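Local coordinates for DUF1214 domain-containing protein (PDB 6ANS) that is of unknown function but belongs to the DUF1214 family and holds a sodium ion and a phosphate, the latter probably from the crystallisation liquor, at residues A[102-107]-A[362-367]; A[106-111]-A[322-327]. All blocks are in the same frame, centred on the assembly; numbering follows the deposited sequence.

Contact 1. Residues A[102-107]-A[362-367]; sequences IGADNP and TICWRW. With NA (sodium ion), chain F; PO4 (phosphate ion), chain E.
Arg366 reaches from the central part of an antiparallel sheet to the loop 102-107 and lines the site of a bound phosphate there, probably picked up from the crystallisation liquor, though the site may suit an anion. Strand 360-368 lies between strands 276-284 and 303-309, and the loop that leads into strand 109-115 packs against it. The guanidinium is sandwiched. On one face rests the side chain of Asn106, its amide stacked almost parallel, 13° from the guanidinium plane, with CB 3.4 Å from Arg366 NH2. The opposite face is covered by Cys364 SG, which sits over its centre; with SG anti to the Cys364 backbone N (chi1 175°), the sulfur swings along the strand toward the arginine.

With both faces taken, the edge does the polar work. An extended chain from CG to NE carries the group out to the phosphate, where Arg366 NE donates to PO4 O1 at 2.7 Å and NH2 donates to PO4 O2 along a straighter path (166°). NH1, turned the other way, is bonded to Gln307 and Asn305 of the neighbouring strand, so the rotation of the group is fixed from both ends. Asn106 is itself tethered, its OD1 accepting from the backbone N of Asp108.

Ala104 meets the strand through its methyl, CB lying 4.1 Å from Cys364 CB. Ala104 O lies at the guanidinium edge, near its plane, yet the angle at NH2 is too poor for a hydrogen bond. That oxygen serves the sodium instead. Gly103 and Ala104, both with positive phi, turn successive carbonyls to the metal, and the sodium probably offsets part of the phosphate's charge. Gly103 O and Ala104 O each stand 2.4 Å from the sodium; PO4 O2 is also 2.4 Å from it, and two further atoms bind it as well.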
loop_
_atom_site.group_PDB
_atom_site.type_symbol
_atom_site.label_atom_id
_atom_site.label_comp_id
_atom_site.label_asym_id
_atom_site.label_seq_id
_atom_site.Cartn_x
_atom_site.Cartn_y
_atom_site.Cartn_z
ATOM N N ILE A 102 12.654 -1.878 4.723
ATOM C CA ILE A 102 13.889 -2.193 4.007
ATOM C C ILE A 102 15.078 -1.520 4.686
ATOM O O ILE A 102 15.073 -0.301 4.894
ATOM C CB ILE A 102 13.838 -1.730 2.538
ATOM C CG1 ILE A 102 12.786 -2.490 1.734
ATOM C CG2 ILE A 102 15.234 -1.879 1.897
ATOM C CD1 ILE A 102 12.586 -1.918 0.321
ATOM N N GLY A 103 16.109 -2.309 4.992
ATOM C CA GLY A 103 17.445 -1.775 5.202
ATOM C C GLY A 103 17.602 -0.869 6.404
ATOM O O GLY A 103 18.240 0.179 6.303
ATOM N N ALA A 104 17.083 -1.289 7.556
ATOM C CA ALA A 104 17.034 -0.455 8.757
ATOM C C ALA A 104 16.225 0.813 8.480
ATOM O O ALA A 104 16.735 1.935 8.509
ATOM C CB ALA A 104 18.445 -0.123 9.269
ATOM N N ASP A 105 14.954 0.596 8.164
ATOM C CA ASP A 105 13.994 1.678 7.977
ATOM C C ASP A 105 13.938 2.539 9.227
ATOM O O ASP A 105 13.865 2.019 10.339
ATOM C CB ASP A 105 12.604 1.117 7.676
ATOM C CG ASP A 105 12.114 0.153 8.765
ATOM O OD1 ASP A 105 12.771 -0.892 8.958
ATOM O OD2 ASP A 105 11.098 0.449 9.447
ATOM N N ASN A 106 14.026 3.857 9.042
ATOM C CA ASN A 106 13.980 4.785 10.162
ATOM C C ASN A 106 12.540 4.960 10.628
ATOM O O ASN A 106 11.735 5.564 9.909
ATOM C CB ASN A 106 14.570 6.137 9.766
ATOM C CG ASN A 106 14.764 7.058 10.964
ATOM O OD1 ASN A 106 14.174 6.845 12.026
ATOM N ND2 ASN A 106 15.628 8.067 10.805
ATOM N N PRO A 107 12.184 4.492 11.826
ATOM C CA PRO A 107 10.785 4.632 12.271
ATOM C C PRO A 107 10.358 6.087 12.409
ATOM O O PRO A 107 9.169 6.381 12.278
ATOM C CB PRO A 107 10.764 3.907 13.626
ATOM C CG PRO A 107 11.982 3.022 13.623
ATOM C CD PRO A 107 13.015 3.802 12.830
ATOM N N THR A 362 19.144 -7.027 14.432
ATOM C CA THR A 362 20.119 -5.999 14.106
ATOM C C THR A 362 19.712 -4.692 14.775
ATOM O O THR A 362 18.608 -4.554 15.314
ATOM C CB THR A 362 20.263 -5.797 12.590
ATOM O OG1 THR A 362 18.978 -5.528 12.014
ATOM C CG2 THR A 362 20.883 -7.038 11.926
ATOM N N ILE A 363 20.630 -3.737 14.744
ATOM C CA ILE A 363 20.474 -2.477 15.462
ATOM C C ILE A 363 21.195 -1.399 14.665
ATOM O O ILE A 363 22.247 -1.653 14.069
ATOM C CB ILE A 363 21.001 -2.603 16.910
ATOM C CG1 ILE A 363 20.819 -1.308 17.696
ATOM C CG2 ILE A 363 22.481 -2.986 16.922
ATOM C CD1 ILE A 363 21.083 -1.499 19.171
ATOM N N CYS A 364 20.611 -0.196 14.643
ATOM C CA CYS A 364 21.151 0.940 13.900
ATOM C C CYS A 364 21.100 2.216 14.738
ATOM O O CYS A 364 20.055 2.555 15.303
ATOM C CB CYS A 364 20.373 1.160 12.592
ATOM S SG CYS A 364 20.851 2.648 11.637
ATOM N N TRP A 365 22.223 2.931 14.783
ATOM C CA TRP A 365 22.340 4.223 15.429
ATOM C C TRP A 365 22.666 5.267 14.367
ATOM O O TRP A 365 23.447 4.999 13.446
ATOM C CB TRP A 365 23.429 4.183 16.510
ATOM C CG TRP A 365 23.505 5.411 17.399
ATOM C CD1 TRP A 365 23.828 6.690 17.020
ATOM C CD2 TRP A 365 23.290 5.459 18.817
ATOM N NE1 TRP A 365 23.815 7.525 18.114
ATOM C CE2 TRP A 365 23.484 6.797 19.227
ATOM C CE3 TRP A 365 22.953 4.500 19.778
ATOM C CZ2 TRP A 365 23.337 7.202 20.555
ATOM C CZ3 TRP A 365 22.810 4.906 21.100
ATOM C CH2 TRP A 365 23.009 6.246 21.475
ATOM N N ARG A 366 22.051 6.447 14.478
ATOM C CA ARG A 366 22.274 7.542 13.538
ATOM C C ARG A 366 22.660 8.810 14.275
ATOM O O ARG A 366 21.967 9.211 15.211
ATOM C CB ARG A 366 21.030 7.849 12.712
ATOM C CG ARG A 366 20.616 6.775 11.720
ATOM C CD ARG A 366 19.334 7.240 11.031
ATOM N NE ARG A 366 18.707 6.171 10.272
ATOM C CZ ARG A 366 17.970 5.202 10.812
ATOM N NH1 ARG A 366 17.785 5.162 12.128
ATOM N NH2 ARG A 366 17.436 4.260 10.035
ATOM N N TRP A 367 23.742 9.450 13.834
ATOM C CA TRP A 367 23.940 10.884 14.030
ATOM C C TRP A 367 23.574 11.595 12.732
ATOM O O TRP A 367 24.035 11.198 11.658
ATOM C CB TRP A 367 25.383 11.247 14.400
ATOM C CG TRP A 367 25.975 10.567 15.601
ATOM C CD1 TRP A 367 27.083 9.772 15.622
ATOM C CD2 TRP A 367 25.521 10.653 16.959
ATOM N NE1 TRP A 367 27.344 9.352 16.903
ATOM C CE2 TRP A 367 26.397 9.876 17.744
ATOM C CE3 TRP A 367 24.457 11.305 17.584
ATOM C CZ2 TRP A 367 26.237 9.728 19.124
ATOM C CZ3 TRP A 367 24.298 11.157 18.958
ATOM C CH2 TRP A 367 25.183 10.371 19.710
HETATM NA NA NA F . 17.868 2.512 6.450
HETATM P P PO4 E . 18.011 6.115 6.598
HETATM O O1 PO4 E . 18.523 7.018 7.694
HETATM O O2 PO4 E . 17.756 4.776 7.215
HETATM O O3 PO4 E . 16.754 6.663 5.972
HETATM O O4 PO4 E . 19.092 6.042 5.549
#

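Contact 2. Residues A[106-111]-A[322-327]; sequences NPDNLY and DICVNK. With PO4 (phosphate ion), chain E.
Asp108, Cys324 and Pro107 carry most of this interface, in which a turn leading into strand 109-115 leans on the edge strand 324-326 of another sheet. The carboxylate of Asp108 reaches across to Asn326, whose ND2 donates to Asp108 OD2 over 3.1 Å. The bond is nearly straight (172°) and lies in the amide plane of Asn326, but it comes down on the oxygen from well above the carboxylate plane, the two flat groups being turned 56° apart. OD2 also accepts from Asn305 ND2, so two amides grip one oxygen, while OD1 takes a water at 2.9 Å that reaches on weakly to Cys324 O. The other end of the Asn326 amide is held by the residues just after the strand, OD1 accepting from the backbone N of Ser329.

Cys324 packs beside this polar pair. Its chi1 of -171° sets the sulfur beside the carbonyl carbon, 3.5 Å from Asp108 OD2, and its CB rests 4.0 Å from Pro107 CG. The proline ring turns its CG corner to the strand, where Ile323 CD1 adds a looser apolar touch at 4.4 Å.

The turn is firmly shaped from within, Asn109 N bonding back to Asn106 O. Beyond it, Tyr111 OH accepts from Asn106 N and donates to PO4 O3 at 2.6 Å, tying the turn to the phosphate site. This is a type I beta turn with an Asx turn at its head, joining one antiparallel sheet to the edge of another.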
loop_
_atom_site.group_PDB
_atom_site.type_symbol
_atom_site.label_atom_id
_atom_site.label_comp_id
_atom_site.label_asym_id
_atom_site.label_seq_id
_atom_site.Cartn_x
_atom_site.Cartn_y
_atom_site.Cartn_z
ATOM N N ASN A 106 14.026 3.857 9.042
ATOM C CA ASN A 106 13.980 4.785 10.162
ATOM C C ASN A 106 12.540 4.960 10.628
ATOM O O ASN A 106 11.735 5.564 9.909
ATOM C CB ASN A 106 14.570 6.137 9.766
ATOM C CG ASN A 106 14.764 7.058 10.964
ATOM O OD1 ASN A 106 14.174 6.845 12.026
ATOM N ND2 ASN A 106 15.628 8.067 10.805
ATOM N N PRO A 107 12.184 4.492 11.826
ATOM C CA PRO A 107 10.785 4.632 12.271
ATOM C C PRO A 107 10.358 6.087 12.409
ATOM O O PRO A 107 9.169 6.381 12.278
ATOM C CB PRO A 107 10.764 3.907 13.626
ATOM C CG PRO A 107 11.982 3.022 13.623
ATOM C CD PRO A 107 13.015 3.802 12.830
ATOM N N ASP A 108 11.295 7.014 12.596
ATOM C CA ASP A 108 10.972 8.432 12.724
ATOM C C ASP A 108 10.849 9.140 11.391
ATOM O O ASP A 108 10.699 10.367 11.372
ATOM C CB ASP A 108 12.030 9.135 13.571
ATOM C CG ASP A 108 12.052 8.616 14.975
ATOM O OD1 ASP A 108 10.944 8.387 15.523
ATOM O OD2 ASP A 108 13.152 8.379 15.504
ATOM N N ASN A 109 10.895 8.403 10.289
ATOM C CA ASN A 109 10.837 8.979 8.959
ATOM C C ASN A 109 9.476 8.743 8.321
ATOM O O ASN A 109 8.886 7.668 8.457
ATOM C CB ASN A 109 11.904 8.365 8.042
ATOM C CG ASN A 109 13.272 8.989 8.208
ATOM O OD1 ASN A 109 13.503 9.776 9.127
ATOM N ND2 ASN A 109 14.216 8.608 7.319
ATOM N N LEU A 110 9.023 9.745 7.580
ATOM C CA LEU A 110 8.126 9.565 6.448
ATOM C C LEU A 110 9.006 9.481 5.204
ATOM O O LEU A 110 9.700 10.446 4.862
ATOM C CB LEU A 110 7.141 10.724 6.324
ATOM C CG LEU A 110 6.183 10.690 5.123
ATOM C CD1 LEU A 110 5.412 9.406 5.075
ATOM C CD2 LEU A 110 5.237 11.902 5.107
ATOM N N TYR A 111 9.027 8.317 4.569
ATOM C CA TYR A 111 9.758 8.142 3.324
ATOM C C TYR A 111 8.810 8.349 2.161
ATOM O O TYR A 111 7.674 7.857 2.174
ATOM C CB TYR A 111 10.361 6.744 3.191
ATOM C CG TYR A 111 11.485 6.394 4.124
ATOM C CD1 TYR A 111 12.794 6.795 3.851
ATOM C CD2 TYR A 111 11.258 5.598 5.245
ATOM C CE1 TYR A 111 13.842 6.447 4.692
ATOM C CE2 TYR A 111 12.300 5.237 6.092
ATOM C CZ TYR A 111 13.593 5.668 5.802
ATOM O OH TYR A 111 14.625 5.317 6.623
ATOM N N ASP A 322 8.137 -0.264 22.020
ATOM C CA ASP A 322 9.090 0.843 22.109
ATOM C C ASP A 322 10.440 0.334 21.613
ATOM O O ASP A 322 11.230 -0.226 22.374
ATOM C CB ASP A 322 9.182 1.359 23.543
ATOM C CG ASP A 322 7.842 1.824 24.082
ATOM O OD1 ASP A 322 7.095 2.478 23.326
ATOM O OD2 ASP A 322 7.520 1.518 25.250
ATOM N N ILE A 323 10.718 0.531 20.321
ATOM C CA ILE A 323 11.889 -0.093 19.716
ATOM C C ILE A 323 12.755 0.956 19.028
ATOM O O ILE A 323 13.693 0.624 18.289
ATOM C CB ILE A 323 11.473 -1.228 18.756
ATOM C CG1 ILE A 323 10.507 -0.730 17.671
ATOM C CG2 ILE A 323 10.814 -2.375 19.566
ATOM C CD1 ILE A 323 11.186 -0.248 16.391
ATOM N N CYS A 324 12.456 2.224 19.284
ATOM C CA CYS A 324 13.234 3.342 18.766
ATOM C C CYS A 324 13.260 4.448 19.815
ATOM O O CYS A 324 12.225 4.799 20.384
ATOM C CB CYS A 324 12.655 3.893 17.459
ATOM S SG CYS A 324 13.744 5.111 16.664
ATOM N N VAL A 325 14.441 5.004 20.039
ATOM C CA VAL A 325 14.666 6.111 20.960
ATOM C C VAL A 325 15.435 7.188 20.207
ATOM O O VAL A 325 16.371 6.874 19.461
ATOM C CB VAL A 325 15.435 5.630 22.207
ATOM C CG1 VAL A 325 16.167 6.749 22.840
ATOM C CG2 VAL A 325 14.463 5.033 23.209
ATOM N N ASN A 326 15.011 8.448 20.349
ATOM C CA ASN A 326 15.665 9.511 19.582
ATOM C C ASN A 326 15.976 10.758 20.406
ATOM O O ASN A 326 15.776 10.781 21.623
ATOM C CB ASN A 326 14.833 9.874 18.338
ATOM C CG ASN A 326 13.496 10.524 18.674
ATOM O OD1 ASN A 326 13.364 11.228 19.671
ATOM N ND2 ASN A 326 12.500 10.306 17.817
ATOM N N LYS A 327 16.465 11.805 19.731
ATOM C CA LYS A 327 16.863 13.035 20.403
ATOM C C LYS A 327 15.715 13.630 21.221
ATOM O O LYS A 327 15.949 14.247 22.264
ATOM C CB LYS A 327 17.371 14.037 19.364
ATOM C CG LYS A 327 17.619 15.426 19.911
ATOM C CD LYS A 327 18.396 16.294 18.939
ATOM C CE LYS A 327 18.774 17.622 19.603
ATOM N NZ LYS A 327 19.646 18.474 18.751
HETATM P P PO4 E . 18.011 6.115 6.598
HETATM O O1 PO4 E . 18.523 7.018 7.694
HETATM O O2 PO4 E . 17.756 4.776 7.215
HETATM O O3 PO4 E . 16.754 6.663 5.972
HETATM O O4 PO4 E . 19.092 6.042 5.549
HETATM O O HOH W 1 11.017 6.813 17.908
#

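In the fold
Both contacts grow out of the one loop that runs into strand 109-115, share Asn106 and Pro107, and land on the one antiparallel sheet made of strands 276-284, 360-368, 303-309 and 324-326. Contact 1 meets an inner strand nearer the middle of the chain; every touching residue is buried, and its chemistry is ionic, a metal and an anion beside a cationic side chain. Contact 2, with its centre 8 Å away, reaches the outermost strand, where Asp108 and Cys324 remain partly exposed and a water takes part in an amide-carboxylate interface. Asn305, on the strand between, serves both, bonding Arg366 and Asp108. The phosphate, which Tyr278 and Arg194 also hydrogen-bond, joins them too.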